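Local coordinates for cytochrome c' (Rubrivivax gelatinosus, PDB 2J8W), which is an electron-transfer protein with a covalently bound, high-spin heme c that has no sixth ligand, its exact function being unknown, at residues A[25-28]-A[29-33]; A[47-50]-A[51-55]. All coordinates share one frame; numbering follows the deposited sequence.

Interaction 1 (A[25-28]-A[29-33]); sequences RVAA and MAQGK
A28 O receives the backbone N of K33 at 2.8 Å, and this bond closes the last turn of helix 5-30. The N-H comes in nearly head-on to the carbonyl. The bonds just before it are of the ordinary i+4 to i kind. A30 N donates to V26 O at 3.0 Å, in the carbonyl plane, and Q31 N to A27 O at 2.8 Å. The bond from M29 N to R25 O is weak. G32 N bonds to M29 O at 3.0 Å.

The side chains add van der Waals contacts and one hydrogen bond. The Q31 chain lies alongside the A27 carbonyl, with CG 3.2 Å from A27 O, because chi1 (-68°) sets CG beside the backbone N. The K33 chain bends at chi2 and chi4. This brings NZ to 3.0 Å from Q31 OE1, where it donates from above the amide plane.

M29 turns its extended chain away, towards A41 and F36. The A30 carbonyl accepts a bond from K109 NZ. G32 has positive phi (76°), where a side chain would collide with Q31 O. The bonds from G32 N and K33 N make this a Schellman motif.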
# COMPACT_ATOMS: atom_id res chain seq x y z
N ARG A 25 8.47 -9.66 -6.44
CA ARG A 25 8.56 -9.64 -7.90
C ARG A 25 9.97 -9.30 -8.35
O ARG A 25 10.52 -9.90 -9.29
CB ARG A 25 7.57 -8.64 -8.48
CG ARG A 25 6.13 -8.98 -8.19
CD ARG A 25 5.18 -7.98 -8.81
NE ARG A 25 3.88 -7.95 -8.13
CZ ARG A 25 2.77 -7.46 -8.66
NH1 ARG A 25 2.82 -6.88 -9.84
NH2 ARG A 25 1.64 -7.49 -7.99
N VAL A 26 10.58 -8.34 -7.66
CA VAL A 26 11.96 -7.96 -7.98
C VAL A 26 12.90 -9.11 -7.65
O VAL A 26 13.80 -9.42 -8.43
CB VAL A 26 12.37 -6.66 -7.25
CG1 VAL A 26 13.76 -6.20 -7.69
CG2 VAL A 26 11.33 -5.53 -7.51
N ALA A 27 12.71 -9.71 -6.49
CA ALA A 27 13.55 -10.82 -6.06
C ALA A 27 13.47 -11.97 -7.06
O ALA A 27 14.46 -12.62 -7.30
CB ALA A 27 13.17 -11.26 -4.65
N ALA A 28 12.28 -12.23 -7.60
CA ALA A 28 12.13 -13.31 -8.58
C ALA A 28 13.01 -13.08 -9.80
O ALA A 28 13.61 -14.02 -10.34
CB ALA A 28 10.70 -13.51 -8.95
N MET A 29 13.10 -11.83 -10.24
CA MET A 29 14.01 -11.52 -11.35
C MET A 29 15.49 -11.66 -10.90
O MET A 29 16.31 -12.23 -11.61
CB MET A 29 13.77 -10.12 -11.88
CG MET A 29 12.50 -10.01 -12.65
SD MET A 29 12.26 -8.31 -13.26
CE MET A 29 10.72 -8.53 -14.25
N ALA A 30 15.82 -11.18 -9.71
CA ALA A 30 17.20 -11.25 -9.22
C ALA A 30 17.65 -12.69 -9.10
O ALA A 30 18.82 -12.99 -9.36
CB ALA A 30 17.35 -10.53 -7.89
N GLN A 31 16.73 -13.59 -8.72
CA GLN A 31 17.03 -15.01 -8.53
C GLN A 31 16.99 -15.76 -9.85
O GLN A 31 17.27 -16.96 -9.90
CB GLN A 31 16.00 -15.63 -7.64
CG GLN A 31 16.02 -15.19 -6.28
CD GLN A 31 14.74 -15.55 -5.57
OE1 GLN A 31 13.93 -16.34 -6.06
NE2 GLN A 31 14.55 -14.97 -4.40
N GLY A 32 16.60 -15.11 -10.92
CA GLY A 32 16.52 -15.81 -12.19
C GLY A 32 15.32 -16.74 -12.31
O GLY A 32 15.35 -17.66 -13.09
N LYS A 33 14.25 -16.47 -11.58
CA LYS A 33 13.01 -17.26 -11.67
C LYS A 33 12.07 -16.68 -12.72
O LYS A 33 11.15 -17.36 -13.16
CB LYS A 33 12.27 -17.30 -10.33
CG LYS A 33 13.11 -17.68 -9.11
CD LYS A 33 13.71 -19.02 -9.25
CE LYS A 33 14.65 -19.39 -8.06
NZ LYS A 33 14.02 -19.26 -6.71

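Interaction 2 (A[47-50]-A[51-55]); sequences LVST and LSKLP
A chi1 of 71° places S52 OG between its own backbone N and carbonyl carbon, and from there it reaches back to S49 O. For L51, chi1 of -66° sets CG beside the backbone N, close to L47 O.

The hydroxyl of S52 donates to S49 O at 2.8 Å, tilted 26° from the carbonyl plane. S52 N makes a second, weak bond to the same oxygen. Its main acceptor is V48 O, at 2.8 Å. L51 N donates to L47 O almost straight, with an angle of 170° at the hydrogen. The bonds then shorten to i+3 to i as the helix closes: K53 N bonds only weakly to T50 O, and L54 N bonds to L51 O.

L51 CG makes a van der Waals contact with L47 O at 3.2 Å. Apolar contact is slight, with L51 CD1 4.5 Å from L47 CB. The K53 chain runs extended past the S49 carbonyl, with CG 3.6 Å from S49 O. A water links its end to S49: it accepts from K53 NZ and donates to S49 OG, which also bonds to D97.

Replacing S52 by alanine removes OG, and S49 O is likely to lose its stronger bond from this residue and keep the weak one from the backbone N.

S52 and S49 face helix 79-102, touching V93. L51 meets I19 and L54 meets Y11, both on helix 5-30. On the subunit interface, L51 packs on L51 of the second subunit and T50 on L47 of that subunit.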
# COMPACT_ATOMS: atom_id res chain seq x y z
N LEU A 47 7.59 1.23 -6.36
CA LEU A 47 6.50 0.96 -5.43
C LEU A 47 7.02 0.53 -4.06
O LEU A 47 6.54 1.00 -3.05
CB LEU A 47 5.54 -0.14 -5.96
CG LEU A 47 4.49 0.22 -7.01
CD1 LEU A 47 3.80 -0.97 -7.66
CD2 LEU A 47 3.43 1.09 -6.34
N VAL A 48 8.01 -0.36 -4.04
CA VAL A 48 8.63 -0.75 -2.77
C VAL A 48 9.14 0.48 -2.05
O VAL A 48 8.94 0.65 -0.87
CB VAL A 48 9.73 -1.81 -2.99
CG1 VAL A 48 10.53 -2.00 -1.72
CG2 VAL A 48 9.13 -3.12 -3.47
N SER A 49 9.83 1.34 -2.77
CA SER A 49 10.39 2.53 -2.15
C SER A 49 9.31 3.42 -1.54
O SER A 49 9.40 3.84 -0.38
CB SER A 49 11.22 3.31 -3.17
OG SER A 49 11.81 4.43 -2.53
N THR A 50 8.27 3.71 -2.30
CA THR A 50 7.14 4.48 -1.78
C THR A 50 6.52 3.82 -0.55
O THR A 50 6.29 4.45 0.49
CB THR A 50 6.13 4.68 -2.89
OG1 THR A 50 6.76 5.46 -3.93
CG2 THR A 50 4.82 5.35 -2.43
N LEU A 51 6.21 2.54 -0.68
CA LEU A 51 5.56 1.83 0.41
C LEU A 51 6.42 1.70 1.65
O LEU A 51 5.90 1.66 2.77
CB LEU A 51 5.12 0.44 -0.07
CG LEU A 51 4.03 0.35 -1.14
CD1 LEU A 51 4.06 -1.01 -1.81
CD2 LEU A 51 2.67 0.66 -0.55
N SER A 52 7.73 1.62 1.46
CA SER A 52 8.66 1.36 2.55
C SER A 52 8.63 2.45 3.57
O SER A 52 9.06 2.22 4.70
CB SER A 52 10.08 1.21 2.09
OG SER A 52 10.62 2.45 1.66
N LYS A 53 8.15 3.64 3.17
CA LYS A 53 8.09 4.82 4.05
C LYS A 53 6.84 4.85 4.92
O LYS A 53 6.66 5.78 5.71
CB LYS A 53 8.17 6.10 3.19
CG LYS A 53 9.50 6.14 2.38
CD LYS A 53 9.57 7.17 1.33
CE LYS A 53 10.94 7.19 0.73
NZ LYS A 53 10.99 8.18 -0.37
N LEU A 54 5.97 3.87 4.75
CA LEU A 54 4.68 3.86 5.44
C LEU A 54 4.61 3.04 6.76
O LEU A 54 4.10 3.56 7.74
CB LEU A 54 3.57 3.40 4.49
CG LEU A 54 3.48 4.14 3.15
CD1 LEU A 54 2.29 3.67 2.37
CD2 LEU A 54 3.44 5.69 3.44
N PRO A 55 4.95 1.75 6.78
CA PRO A 55 4.53 0.97 7.95
C PRO A 55 5.19 1.38 9.25
O PRO A 55 4.61 1.16 10.32
CB PRO A 55 4.91 -0.46 7.57
CG PRO A 55 6.01 -0.31 6.52
CD PRO A 55 5.66 0.94 5.77
O HOH W 1 10.39 6.76 -2.99

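In the fold
Interaction 1 comes first along the chain and closes before interaction 2 opens. It ends helix 5-30; interaction 2 ends helix 38-52, the next helix in sequence. Their centres are 19 Å apart. Their nearest atoms are about 5 Å apart, and the two do not touch. Interaction 1 lies towards the outside, about 17 Å from the centre of the chain, and interaction 2 about 7 Å from it. The helices themselves pack together, with V26 on I45. Both belong to the four-helix bundle of cytochrome c' that holds the heme. Interaction 2 is nearer: the V48 side chain is about 6 Å from the heme, against about 9 Å for that of A27 in interaction 1.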